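Local atomic coordinates of putative glycosylhydrolase (Parabacteroides distasonis, PDB entry 3S5Q), a protein that probably acts as a glycoside hydrolase of the 3-keto-disaccharide hydrolase family, built on a concanavalin A-like fold, though its substrate is not established. Residues 98-103 against 111-116. Residues are numbered along the deposited sequence; the frame is centred on the assembly and turned at random.
Sequences ADDHHP and YWRCGS
Asp100 reaches across to the backbone of Cys114, and its side chain can be followed atom by atom. CB leaves the type I turn from Asp99 to His102 pointing at the facing segment; with CG anti to its own carbonyl carbon (chi1 -69°), the carboxylate arrives over the start of the 113-116 turn. There CG lies 3.5 Å from the CB of Cys114. OD1 accepts the N-H of Cys114 through its syn lone pair, in a nearly straight bond (N to OD1 2.9 Å, 167°). OD2 rests against the CB of Arg113, and a water within hydrogen-bonding distance of both OD2 and the O of Cys114 bridges them, so the carboxylate holds one residue at its N-H directly and at its C=O by way of the water. Aspartate suits the place, being short enough to bridge loop to loop and carrying two acceptors.

Cys114 answers from the other side. Its SG, anti to the backbone N (chi1 -158°), accepts the N-H of Ala98 at 3.5 Å, a long but straight bond from the last residue of edge strand 93-98 to a soft sulfur acceptor. The methyl of Ala98 points at the facing segment yet comes only to 4.2 Å, from CB to the N of Cys114, so a small residue fits here; the O of Ala98 lies 3.3 Å from the CB of Cys114. Gly115 supplies the positive phi of the type II turn, and Arg113 O accepts the N-H of Ser116, closing the turn. The guanidinium of Arg113 leads away to Tyr108 and Gln126.

The contact thus ties two parts of one long connection beside the five-stranded sheet: the carboxylate fixes the N-H of Cys114 while the thiol fixes that of Ala98, each segment lending a side-chain acceptor to the other's main chain.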
ATOM      1  N   ALA A  98      -0.725   4.042   7.439  1.00 21.04           N
ATOM      2  CA  ALA A  98      -0.749   5.105   8.460  1.00 22.70           C
ATOM      3  C   ALA A  98      -0.457   4.508   9.802  1.00 23.49           C
ATOM      4  O   ALA A  98      -0.757   3.335  10.062  1.00 22.81           O
ATOM      5  CB  ALA A  98      -2.128   5.828   8.496  1.00 21.96           C
ATOM      6  N   ASP A  99       0.152   5.316  10.666  1.00 24.83           N
ATOM      7  CA  ASP A  99       0.292   4.963  12.059  1.00 25.51           C
ATOM      8  C   ASP A  99      -1.033   5.247  12.727  1.00 25.71           C
ATOM      9  O   ASP A  99      -1.200   6.338  13.300  1.00 27.02           O
ATOM     10  CB  ASP A  99       1.399   5.780  12.746  1.00 26.51           C
ATOM     11  CG  ASP A  99       1.400   5.612  14.298  1.00 28.34           C
ATOM     12  OD1 ASP A  99       1.041   4.528  14.812  1.00 28.82           O
ATOM     13  OD2 ASP A  99       1.761   6.576  15.013  1.00 28.55           O
ATOM     14  N   ASP A 100      -1.951   4.274  12.657  1.00 25.08           N
ATOM     15  CA  ASP A 100      -3.270   4.361  13.291  1.00 25.56           C
ATOM     16  C   ASP A 100      -3.202   4.604  14.810  1.00 25.90           C
ATOM     17  O   ASP A 100      -4.178   5.068  15.399  1.00 25.25           O
ATOM     18  CB  ASP A 100      -4.103   3.093  13.016  1.00 25.38           C
ATOM     19  CG  ASP A 100      -4.545   2.960  11.538  1.00 25.83           C
ATOM     20  OD1 ASP A 100      -4.211   3.816  10.691  1.00 26.68           O
ATOM     21  OD2 ASP A 100      -5.288   1.998  11.232  1.00 25.53           O
ATOM     22  N   HIS A 101      -2.070   4.317  15.449  1.00 26.14           N
ATOM     23  CA  HIS A 101      -1.953   4.520  16.903  1.00 28.87           C
ATOM     24  C   HIS A 101      -1.883   5.987  17.352  1.00 29.80           C
ATOM     25  O   HIS A 101      -2.086   6.285  18.531  1.00 31.87           O
ATOM     26  CB  HIS A 101      -0.764   3.742  17.489  1.00 28.33           C
ATOM     27  CG  HIS A 101      -0.869   2.253  17.288  1.00 30.81           C
ATOM     28  ND1 HIS A 101      -1.372   1.394  18.252  1.00 29.68           N
ATOM     29  CD2 HIS A 101      -0.576   1.482  16.210  1.00 27.21           C
ATOM     30  CE1 HIS A 101      -1.336   0.153  17.786  1.00 31.35           C
ATOM     31  NE2 HIS A 101      -0.874   0.181  16.545  1.00 28.18           N
ATOM     32  N   HIS A 102      -1.558   6.884  16.433  1.00 30.79           N
ATOM     33  CA  HIS A 102      -1.519   8.311  16.750  1.00 31.81           C
ATOM     34  C   HIS A 102      -2.989   8.743  16.882  1.00 33.04           C
ATOM     35  O   HIS A 102      -3.814   8.373  16.059  1.00 30.65           O
ATOM     36  CB  HIS A 102      -0.769   9.121  15.673  1.00 31.08           C
ATOM     37  CG  HIS A 102      -0.454  10.538  16.082  1.00 33.02           C
ATOM     38  ND1 HIS A 102      -1.358  11.569  15.958  1.00 31.17           N
ATOM     39  CD2 HIS A 102       0.668  11.086  16.610  1.00 34.02           C
ATOM     40  CE1 HIS A 102      -0.805  12.693  16.397  1.00 36.78           C
ATOM     41  NE2 HIS A 102       0.430  12.427  16.784  1.00 34.55           N
ATOM     42  N   PRO A 103      -3.310   9.497  17.942  1.00 35.63           N
ATOM     43  CA  PRO A 103      -4.699   9.812  18.289  1.00 37.64           C
ATOM     44  C   PRO A 103      -5.391  10.667  17.239  1.00 38.33           C
ATOM     45  O   PRO A 103      -6.615  10.692  17.175  1.00 39.33           O
ATOM     46  CB  PRO A 103      -4.549  10.607  19.611  1.00 38.78           C
ATOM     47  CG  PRO A 103      -3.230  11.214  19.495  1.00 38.76           C
ATOM     48  CD  PRO A 103      -2.384  10.139  18.903  1.00 37.32           C
ATOM     49  N   TYR A 111     -12.396   4.230   7.140  1.00 22.82           N
ATOM     50  CA  TYR A 111     -12.022   3.823   5.767  1.00 21.33           C
ATOM     51  C   TYR A 111     -10.995   4.771   5.123  1.00 20.84           C
ATOM     52  O   TYR A 111     -10.718   4.689   3.917  1.00 19.72           O
ATOM     53  CB  TYR A 111     -13.259   3.587   4.906  1.00 22.12           C
ATOM     54  CG  TYR A 111     -14.207   4.746   4.779  1.00 21.61           C
ATOM     55  CD1 TYR A 111     -15.134   5.070   5.809  1.00 19.51           C
ATOM     56  CD2 TYR A 111     -14.196   5.524   3.637  1.00 19.82           C
ATOM     57  CE1 TYR A 111     -16.060   6.122   5.639  1.00 19.68           C
ATOM     58  CE2 TYR A 111     -15.075   6.575   3.481  1.00 20.71           C
ATOM     59  CZ  TYR A 111     -16.007   6.868   4.462  1.00 20.03           C
ATOM     60  OH  TYR A 111     -16.836   7.921   4.236  1.00 20.44           O
ATOM     61  N   TRP A 112     -10.424   5.641   5.967  1.00 21.32           N
ATOM     62  CA  TRP A 112      -9.203   6.423   5.666  1.00 21.39           C
ATOM     63  C   TRP A 112      -7.927   5.866   6.340  1.00 21.91           C
ATOM     64  O   TRP A 112      -6.832   6.314   6.028  1.00 22.62           O
ATOM     65  CB  TRP A 112      -9.371   7.876   6.119  1.00 22.83           C
ATOM     66  CG  TRP A 112     -10.376   8.742   5.298  1.00 20.55           C
ATOM     67  CD1 TRP A 112     -11.527   8.325   4.626  1.00 22.19           C
ATOM     68  CD2 TRP A 112     -10.319  10.155   5.137  1.00 19.62           C
ATOM     69  NE1 TRP A 112     -12.159   9.403   4.058  1.00 19.42           N
ATOM     70  CE2 TRP A 112     -11.440  10.543   4.365  1.00 19.07           C
ATOM     71  CE3 TRP A 112      -9.401  11.141   5.539  1.00 20.55           C
ATOM     72  CZ2 TRP A 112     -11.675  11.882   4.017  1.00 18.71           C
ATOM     73  CZ3 TRP A 112      -9.650  12.459   5.205  1.00 19.50           C
ATOM     74  CH2 TRP A 112     -10.766  12.807   4.422  1.00 24.44           C
ATOM     75  N   ARG A 113      -8.063   4.887   7.242  1.00 21.23           N
ATOM     76  CA  ARG A 113      -6.949   4.425   8.073  1.00 20.74           C
ATOM     77  C   ARG A 113      -6.143   3.276   7.446  1.00 20.42           C
ATOM     78  O   ARG A 113      -6.475   2.768   6.351  1.00 18.51           O
ATOM     79  CB  ARG A 113      -7.509   4.046   9.445  1.00 21.75           C
ATOM     80  CG  ARG A 113      -8.232   5.186  10.141  1.00 23.20           C
ATOM     81  CD  ARG A 113      -8.735   4.766  11.509  1.00 24.17           C
ATOM     82  NE  ARG A 113      -9.666   5.736  12.070  1.00 25.27           N
ATOM     83  CZ  ARG A 113     -10.586   5.472  12.996  1.00 25.53           C
ATOM     84  NH1 ARG A 113     -10.700   4.243  13.494  1.00 25.56           N
ATOM     85  NH2 ARG A 113     -11.377   6.440  13.429  1.00 26.02           N
ATOM     86  N   CYS A 114      -5.060   2.889   8.119  1.00 20.92           N
ATOM     87  CA  CYS A 114      -4.117   1.857   7.593  1.00 20.67           C
ATOM     88  C   CYS A 114      -4.749   0.608   6.997  1.00 20.53           C
ATOM     89  O   CYS A 114      -5.610  -0.020   7.623  1.00 20.04           O
ATOM     90  CB  CYS A 114      -3.146   1.437   8.694  1.00 22.34           C
ATOM     91  SG  CYS A 114      -1.661   0.735   8.008  1.00 21.80           S
ATOM     92  N   GLY A 115      -4.319   0.226   5.781  1.00 19.01           N
ATOM     93  CA  GLY A 115      -4.845  -0.984   5.154  1.00 19.04           C
ATOM     94  C   GLY A 115      -6.115  -0.778   4.355  1.00 18.20           C
ATOM     95  O   GLY A 115      -6.558  -1.680   3.614  1.00 17.31           O
ATOM     96  N   SER A 116      -6.706   0.414   4.469  1.00 18.14           N
ATOM     97  CA  SER A 116      -7.939   0.693   3.746  0.50 17.60           C
ATOM     98  C   SER A 116      -7.638   0.812   2.259  1.00 17.12           C
ATOM     99  O   SER A 116      -6.523   1.186   1.857  1.00 17.24           O
ATOM    100  CB  SER A 116      -8.594   1.988   4.242  0.50 18.40           C
ATOM    101  OG  SER A 116      -7.756   3.106   4.024  0.50 17.84           O
TER
HETATM  102  O   HOH W   1      -7.054   0.557   9.737  1.00 19.95           O